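Local coordinates for molybdopterin-guanine dinucleotide biosynthesis protein B (Escherichia coli, PDB 1NP6) that binds GTP and hydrolyses it weakly, and may act as an adapter in making and using the molybdopterin-guanine dinucleotide form of the molybdenum cofactor, at the interface of chains A and B. Numbering follows the deposited sequence. Chains: chain A/B, Molybdopterin-guanine dinucleotide biosynthesis protein B.

Contact 1: the interface of chains A and B. Residues chain A 41-43; chain B 69-71.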
# COMPACT_ATOMS: atom_id res chain seq x y z
N LYS A 41 6.42 9.80 0.70
CA LYS A 41 7.81 10.00 1.15
C LYS A 41 8.76 9.08 0.39
O LYS A 41 8.53 7.88 0.33
CB LYS A 41 7.89 9.74 2.65
CG LYS A 41 9.30 9.78 3.25
CD LYS A 41 9.29 9.22 4.68
CE LYS A 41 10.43 9.82 5.50
NZ LYS A 41 11.26 8.79 6.18
N HIS A 42 9.81 9.66 -0.19
CA HIS A 42 10.86 8.85 -0.82
C HIS A 42 11.97 8.64 0.19
O HIS A 42 12.39 9.59 0.88
CB HIS A 42 11.41 9.50 -2.09
CG HIS A 42 12.41 8.66 -2.81
ND1 HIS A 42 13.77 8.77 -2.60
CD2 HIS A 42 12.26 7.66 -3.71
CE1 HIS A 42 14.41 7.89 -3.35
NE2 HIS A 42 13.51 7.20 -4.03
N THR A 43 12.41 7.39 0.33
CA THR A 43 13.48 7.04 1.26
C THR A 43 14.57 6.26 0.52
O THR A 43 14.38 5.82 -0.61
CB THR A 43 12.96 6.17 2.43
OG1 THR A 43 12.21 5.05 1.93
CG2 THR A 43 11.98 6.94 3.30
N VAL B 69 5.37 5.09 1.27
CA VAL B 69 6.86 5.14 1.39
C VAL B 69 7.42 4.40 0.16
O VAL B 69 7.09 3.21 -0.06
CB VAL B 69 7.37 4.48 2.71
CG1 VAL B 69 8.91 4.54 2.81
CG2 VAL B 69 6.75 5.13 3.94
N ALA B 70 8.18 5.12 -0.67
CA ALA B 70 8.71 4.61 -1.94
C ALA B 70 10.25 4.59 -1.91
O ALA B 70 10.88 5.60 -1.58
CB ALA B 70 8.22 5.47 -3.12
N SER B 71 10.82 3.45 -2.27
CA SER B 71 12.28 3.33 -2.34
C SER B 71 12.72 2.60 -3.60
O SER B 71 11.92 2.28 -4.48
CB SER B 71 12.84 2.65 -1.08
OG SER B 71 12.43 1.29 -0.98
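A:Thr43 turns its hydroxyl OG1 into the crowded position between backbone N and carbonyl carbon (chi1 52°), and B:Val69 sets CG1 anti to its own backbone N (chi1 -180°), which brings the two branches together. The side chains cross at about a right angle: methyl CG1 of B:Val69 lies 3.5 Å from OG1 of A:Thr43 and 3.9 Å from its methyl CG2, touching both branches of the threonine. Beside them the backbones pair as parallel strands, A:Lys41 with B:Val69 and A:His42 with B:Ala70. The amide N of B:Ala70 donates a hydrogen bond to carbonyl O of A:Lys41 at 3.0 Å, and the N of A:Thr43 returns one to carbonyl O of B:Ala70, also at 3.0 Å. The imidazole of A:His42 brings ring carbon CD2 to 3.3 Å from that same carbonyl O of B:Ala70. An alanine in place of A:His42 removes the ring, which would probably leave a gap beside carbonyl O of B:Ala70 at the edge of the strand pair. Just past the end of strand 66-70, CB of B:Ser71 rests 3.6 Å from carbonyl O of A:Thr43. The patch joins strand 37-42 of one subunit to strand 66-70 of the other, continuing the beta-sheet across the MobB homodimer.

Contact 2: the interface of chains A and B. Residues chain A 60, 79-82; chain B 73-74.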
# COMPACT_ATOMS: atom_id res chain seq x y z
N ARG A 60 6.01 -12.94 -0.15
CA ARG A 60 6.56 -11.92 -1.04
C ARG A 60 7.87 -12.45 -1.62
O ARG A 60 8.15 -12.28 -2.81
CB ARG A 60 6.79 -10.61 -0.28
CG ARG A 60 5.52 -9.89 0.15
CD ARG A 60 5.59 -8.38 0.02
NE ARG A 60 6.22 -7.76 1.19
CZ ARG A 60 7.47 -7.29 1.23
NH1 ARG A 60 8.26 -7.38 0.16
NH2 ARG A 60 7.93 -6.74 2.34
N THR A 79 4.03 -3.17 -3.36
CA THR A 79 4.33 -3.36 -4.77
C THR A 79 5.86 -3.49 -4.95
O THR A 79 6.58 -2.53 -4.74
CB THR A 79 3.80 -2.19 -5.61
OG1 THR A 79 2.34 -2.15 -5.55
CG2 THR A 79 4.12 -2.42 -7.10
N GLU A 80 6.31 -4.66 -5.38
CA GLU A 80 7.74 -4.92 -5.63
C GLU A 80 8.17 -4.30 -6.99
O GLU A 80 7.45 -4.42 -7.98
CB GLU A 80 7.96 -6.44 -5.61
CG GLU A 80 9.39 -6.90 -5.38
CD GLU A 80 9.82 -6.89 -3.92
OE1 GLU A 80 8.99 -6.67 -3.01
OE2 GLU A 80 11.03 -7.09 -3.69
N THR A 81 9.30 -3.59 -7.03
CA THR A 81 9.81 -2.97 -8.27
C THR A 81 11.29 -3.35 -8.52
O THR A 81 12.16 -2.49 -8.45
CB THR A 81 9.69 -1.42 -8.27
OG1 THR A 81 10.47 -0.84 -7.20
CG2 THR A 81 8.21 -0.95 -7.98
N PRO A 82 11.54 -4.63 -8.81
CA PRO A 82 12.91 -5.16 -8.90
C PRO A 82 13.74 -4.61 -10.07
O PRO A 82 14.97 -4.66 -10.01
CB PRO A 82 12.67 -6.67 -9.10
CG PRO A 82 11.35 -6.73 -9.81
CD PRO A 82 10.53 -5.66 -9.11
N GLN B 73 13.66 -0.49 -4.43
CA GLN B 73 13.22 -1.85 -4.74
C GLN B 73 11.70 -2.09 -4.57
O GLN B 73 11.20 -3.14 -4.96
CB GLN B 73 13.98 -2.87 -3.88
CG GLN B 73 15.51 -2.70 -3.93
CD GLN B 73 16.23 -3.41 -2.80
OE1 GLN B 73 15.67 -4.29 -2.14
NE2 GLN B 73 17.48 -3.03 -2.58
N ARG B 74 11.00 -1.13 -3.97
CA ARG B 74 9.57 -1.30 -3.74
C ARG B 74 8.91 -0.08 -3.12
O ARG B 74 9.58 0.84 -2.64
CB ARG B 74 9.33 -2.55 -2.87
CG ARG B 74 9.93 -2.46 -1.46
CD ARG B 74 9.84 -3.78 -0.69
NE ARG B 74 11.16 -4.28 -0.31
CZ ARG B 74 12.01 -4.88 -1.13
NH1 ARG B 74 11.72 -5.07 -2.40
NH2 ARG B 74 13.19 -5.28 -0.66
O HOH W 1 12.47 -5.63 -5.60
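A:Glu80 and B:Arg74 face each other where two copies of strand 74-80 pair antiparallel, in the dimer of this P-loop GTP-binding protein of the MobB family. The tight part is the salt bridge. The two side chains run side by side in the same direction, with carboxylate and guanidinium planes 17° apart, and NH1 of B:Arg74 comes to 2.5 Å from carboxylate OE2 of A:Glu80. The N-H directions implied by the guanidinium do not aim at OE2, so this is no hydrogen bond. B:Arg74 bends at chi3 (120°), which folds its guanidinium back toward the glutamate, while its CB packs 3.3 Å from carbonyl O of A:Thr79. Nearby, the amide N of A:Thr81 donates to carbonyl O of B:Gln73 at 2.8 Å, reaching it from above the carbonyl plane. The looser part is bridged by water 1, which lies 2.8 Å from OE2 of A:Glu80 and 2.9 Å from O of B:Gln73; at the guanidinium edge, in plane, its link to NH1 of B:Arg74 is weak. On the carboxylate's other oxygen, the poorly ordered A:Arg60 forms an intrachain salt bridge, NH1 to OE1 of A:Glu80 at 3.3 Å. The charge of B:Arg74, perhaps helped by the less certain A:Arg60, would be expected to favour an ionised A:Glu80.

Contact 3: the interface of chains A and B. Residues chain A 77-79, 81; chain B 74-77.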
# COMPACT_ATOMS: atom_id res chain seq x y z
N LEU A 77 -1.03 -1.93 0.77
CA LEU A 77 -0.68 -2.45 -0.56
C LEU A 77 0.84 -2.36 -0.75
O LEU A 77 1.42 -1.27 -0.68
CB LEU A 77 -1.37 -1.64 -1.67
CG LEU A 77 -1.22 -1.90 -3.20
CD1 LEU A 77 -0.16 -1.03 -3.81
CD2 LEU A 77 -1.02 -3.36 -3.62
N MET A 78 1.46 -3.50 -1.05
CA MET A 78 2.92 -3.57 -1.25
C MET A 78 3.26 -4.02 -2.66
O MET A 78 2.84 -5.09 -3.12
CB MET A 78 3.55 -4.44 -0.18
CG MET A 78 3.39 -3.83 1.24
SD MET A 78 3.34 -4.99 2.58
CE MET A 78 1.86 -5.96 2.19
N THR A 79 4.03 -3.17 -3.36
CA THR A 79 4.33 -3.36 -4.77
C THR A 79 5.86 -3.49 -4.95
O THR A 79 6.58 -2.53 -4.74
CB THR A 79 3.80 -2.19 -5.61
OG1 THR A 79 2.34 -2.15 -5.55
CG2 THR A 79 4.12 -2.42 -7.10
N THR A 81 9.30 -3.59 -7.03
CA THR A 81 9.81 -2.97 -8.27
C THR A 81 11.29 -3.35 -8.52
O THR A 81 12.16 -2.49 -8.45
CB THR A 81 9.69 -1.42 -8.27
OG1 THR A 81 10.47 -0.84 -7.20
CG2 THR A 81 8.21 -0.95 -7.98
N ARG B 74 11.00 -1.13 -3.97
CA ARG B 74 9.57 -1.30 -3.74
C ARG B 74 8.91 -0.08 -3.12
O ARG B 74 9.58 0.84 -2.64
CB ARG B 74 9.33 -2.55 -2.87
CG ARG B 74 9.93 -2.46 -1.46
CD ARG B 74 9.84 -3.78 -0.69
NE ARG B 74 11.16 -4.28 -0.31
CZ ARG B 74 12.01 -4.88 -1.13
NH1 ARG B 74 11.72 -5.07 -2.40
NH2 ARG B 74 13.19 -5.28 -0.66
N TRP B 75 7.58 -0.07 -3.12
CA TRP B 75 6.82 0.99 -2.45
C TRP B 75 5.60 0.38 -1.75
O TRP B 75 5.16 -0.72 -2.12
CB TRP B 75 6.48 2.15 -3.42
CG TRP B 75 5.63 1.77 -4.61
CD1 TRP B 75 6.07 1.35 -5.84
CD2 TRP B 75 4.20 1.77 -4.67
NE1 TRP B 75 5.00 1.11 -6.66
CE2 TRP B 75 3.84 1.36 -5.97
CE3 TRP B 75 3.18 2.09 -3.76
CZ2 TRP B 75 2.50 1.24 -6.38
CZ3 TRP B 75 1.86 1.97 -4.17
CH2 TRP B 75 1.53 1.55 -5.47
N ALA B 76 5.07 1.06 -0.72
CA ALA B 76 4.01 0.54 0.13
C ALA B 76 3.00 1.64 0.44
O ALA B 76 3.38 2.73 0.85
CB ALA B 76 4.59 -0.02 1.46
N LEU B 77 1.72 1.32 0.27
CA LEU B 77 0.63 2.23 0.65
C LEU B 77 0.01 1.75 1.98
O LEU B 77 -0.20 0.55 2.16
CB LEU B 77 -0.40 2.25 -0.48
CG LEU B 77 -1.75 2.92 -0.09
CD1 LEU B 77 -1.63 4.45 -0.02
CD2 LEU B 77 -2.78 2.47 -1.10
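A:Thr79 lies against one face of the B:Trp75 indole, its CB 3.8 Å from the centroid of the five-membered ring in a CH-pi contact offset toward the rim. B:Trp75 holds CG between its backbone N and carbonyl carbon (chi1 61°), a torsion that lays the indole alongside the threonine. Hydroxyl OG1 of A:Thr79 sits 3.5 Å from CZ2 on the benzo ring, whereas methyl CG2 rests near the pyrrole nitrogen NE1. Farther along the benzo ring, methyl CD1 of A:Leu77 touches CH2 at 3.5 Å as the two side chains cross obliquely. Past the pyrrole end, methyl CG2 of A:Thr81 reaches CD1 of the indole at 3.8 Å. On the opposite face of the sheet, CG of A:Met78 lightly touches CB of B:Ala76. Between the two faces, backbone hydrogen bonds join the antiparallel strands. A:Thr79 N donates to B:Trp75 O at 3.0 Å, and B:Trp75 N donates back to A:Thr79 O. A:Leu77 and B:Leu77 exchange a reciprocal pair, with N of B:Leu77 2.8 Å from O of A:Leu77. Leucine thus meets its own counterpart where the paired strands cross the two-fold, and the seam fuses the subunits' sheets into one elongated sheet in the MobB homodimer.

Contacts 2 and 3 lie about 6 Å apart between the centres of their C-alpha atoms and share A:Thr79, A:Thr81 and B:Arg74; both belong to the antiparallel pairing of strand 74-80 with its copy. Contact 1, where strand 66-70 of chain B meets strand 37-42 of chain A in parallel, has its C-alpha centre about 12 Å from that of contact 2 and about 10 Å from that of contact 3. Chain B therefore presents neighbouring strands to separate strands of chain A. With the two-fold repeating each contact, the strands of the subunits interleave, which probably makes the dimer sturdier than one edge-to-edge pairing would.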